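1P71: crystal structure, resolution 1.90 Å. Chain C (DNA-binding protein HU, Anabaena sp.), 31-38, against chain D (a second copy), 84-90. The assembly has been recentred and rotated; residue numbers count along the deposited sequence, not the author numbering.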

# COMPACT_ATOMS: atom_id res chain seq x y z
N THR C 31 2.29 12.73 -1.74
CA THR C 31 1.30 13.16 -0.76
C THR C 31 0.99 12.11 0.28
O THR C 31 0.87 12.42 1.46
CB THR C 31 -0.01 13.57 -1.46
OG1 THR C 31 0.25 14.68 -2.33
CG2 THR C 31 -1.04 14.13 -0.45
N ILE C 32 0.87 10.85 -0.15
CA ILE C 32 0.63 9.76 0.78
C ILE C 32 1.77 9.66 1.80
O ILE C 32 1.51 9.57 3.00
CB ILE C 32 0.46 8.41 0.02
CG1 ILE C 32 -0.86 8.40 -0.75
CG2 ILE C 32 0.51 7.25 1.03
CD1 ILE C 32 -0.97 7.26 -1.81
N ILE C 33 3.01 9.67 1.32
CA ILE C 33 4.19 9.60 2.18
C ILE C 33 4.22 10.75 3.19
O ILE C 33 4.54 10.56 4.36
CB ILE C 33 5.47 9.57 1.30
CG1 ILE C 33 5.60 8.24 0.55
CG2 ILE C 33 6.71 9.87 2.09
CD1 ILE C 33 6.65 8.25 -0.55
N GLU C 34 3.85 11.94 2.72
CA GLU C 34 3.76 13.16 3.54
C GLU C 34 2.70 13.06 4.66
O GLU C 34 2.98 13.40 5.81
CB GLU C 34 3.45 14.36 2.65
CG GLU C 34 4.61 15.33 2.46
N ALA C 35 1.50 12.63 4.31
CA ALA C 35 0.41 12.49 5.27
C ALA C 35 0.72 11.41 6.30
O ALA C 35 0.45 11.57 7.48
CB ALA C 35 -0.92 12.17 4.54
N VAL C 36 1.28 10.28 5.85
CA VAL C 36 1.64 9.21 6.77
C VAL C 36 2.77 9.65 7.73
O VAL C 36 2.70 9.41 8.93
CB VAL C 36 1.95 7.89 6.03
CG1 VAL C 36 2.63 6.83 6.97
CG2 VAL C 36 0.66 7.33 5.39
N SER C 37 3.80 10.31 7.18
CA SER C 37 4.95 10.80 7.96
C SER C 37 4.61 11.80 9.07
O SER C 37 5.34 11.90 10.07
CB SER C 37 6.03 11.38 7.03
OG SER C 37 6.41 10.37 6.06
N SER C 38 3.52 12.54 8.90
CA SER C 38 3.09 13.48 9.93
C SER C 38 1.95 12.89 10.73
O SER C 38 1.30 13.59 11.49
CB SER C 38 2.71 14.84 9.32
OG SER C 38 1.91 14.71 8.17
N LEU D 84 12.65 5.45 1.04
CA LEU D 84 12.35 6.87 1.19
C LEU D 84 11.19 7.03 2.15
O LEU D 84 11.27 7.80 3.09
CB LEU D 84 12.02 7.53 -0.17
CG LEU D 84 12.03 9.06 -0.25
N PHE D 85 10.13 6.28 1.88
CA PHE D 85 8.95 6.21 2.74
C PHE D 85 9.30 5.84 4.19
O PHE D 85 8.81 6.46 5.13
CB PHE D 85 7.98 5.18 2.16
CG PHE D 85 6.56 5.38 2.56
CD1 PHE D 85 6.22 6.22 3.63
CD2 PHE D 85 5.55 4.73 1.89
CE1 PHE D 85 4.90 6.39 4.02
CE2 PHE D 85 4.21 4.90 2.28
CZ PHE D 85 3.91 5.75 3.34
N ARG D 86 10.15 4.83 4.35
CA ARG D 86 10.54 4.33 5.65
C ARG D 86 11.34 5.38 6.40
O ARG D 86 11.15 5.56 7.60
CB ARG D 86 11.35 3.04 5.51
CG ARG D 86 10.50 1.81 5.21
CD ARG D 86 11.28 0.50 5.14
NE ARG D 86 10.64 -0.43 4.20
CZ ARG D 86 10.47 -1.75 4.41
NH1 ARG D 86 10.89 -2.31 5.55
NH2 ARG D 86 9.89 -2.50 3.48
N GLU D 87 12.22 6.08 5.68
CA GLU D 87 13.07 7.11 6.27
C GLU D 87 12.33 8.41 6.57
O GLU D 87 12.75 9.16 7.44
CB GLU D 87 14.29 7.38 5.40
CG GLU D 87 15.37 6.32 5.58
CD GLU D 87 16.63 6.62 4.79
OE1 GLU D 87 17.66 5.98 5.10
OE2 GLU D 87 16.61 7.48 3.88
N LYS D 88 11.23 8.68 5.86
CA LYS D 88 10.42 9.87 6.15
C LYS D 88 9.64 9.68 7.45
O LYS D 88 9.53 10.60 8.27
CB LYS D 88 9.47 10.22 4.99
CG LYS D 88 10.14 10.76 3.72
CD LYS D 88 10.95 12.02 3.98
CE LYS D 88 10.15 13.30 3.69
NZ LYS D 88 9.64 13.40 2.27
N VAL D 89 9.13 8.47 7.65
CA VAL D 89 8.38 8.09 8.86
C VAL D 89 9.29 8.01 10.10
O VAL D 89 8.91 8.38 11.22
CB VAL D 89 7.58 6.75 8.59
CG1 VAL D 89 6.89 6.24 9.83
CG2 VAL D 89 6.56 6.94 7.50
N ALA D 90 10.52 7.54 9.88
CA ALA D 90 11.51 7.34 10.94
C ALA D 90 12.92 7.74 10.50
O ALA D 90 13.72 6.88 10.12
CB ALA D 90 11.50 5.89 11.39
O HOH W 1 6.97 9.72 11.66

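No direct hydrogen bond joins these two helical ends; the one polar link between them is a water, which donates to Ser37(C) O at 3.2 Å and to Val89(D) O at a short 2.4 Å. Both carbonyls lie at the C-terminal ends of their helices, and those helices run in similar directions, their N-to-C vectors only 27° apart, so the two ends fall side by side within reach of one water. The axes approach to 9.2 Å, and the backbones draw closer toward these ends: the CA atoms of Ile33(C) and Phe85(D) are 5.9 Å apart, those of Ser37(C) and Val89(D) 4.5 Å.

The remainder is largely apolar. Phe85(D) leaves its backbone sideways, but its ring reaches nearer to chain C. Ile33(C) lies over one face, its CG1 3.6 Å from the centroid of the Phe85(D) ring and 11° off the normal, a CH-pi contact in which an aliphatic C–H group meets the pi cloud. Val36(C), one helical turn along, points toward chain D and meets the ring at its edge, CG1 to Phe85(D) CE1 at 3.7 Å. Val36(C) CG1 also lies 4.0 Å from Val89(D) CG2, so a compact branched side chain serves two apolar neighbours.

Serine suits the close approach at Ser37(C) because it is small and can satisfy its hydroxyl within its own helix. Ser37(C) OG donates to Ile33(C) O at 2.5 Å, the carbonyl that also accepts from Ser37(C) N at 2.9 Å. Because that bond satisfies the hydroxyl's donor, Ser37(C) OG needs no donor partner across the contact, where it packs 3.2 Å from Lys88(D) CB. Lys88(D) contributes its aliphatic portion: CG lies 3.9 Å from Ile33(C) CG2.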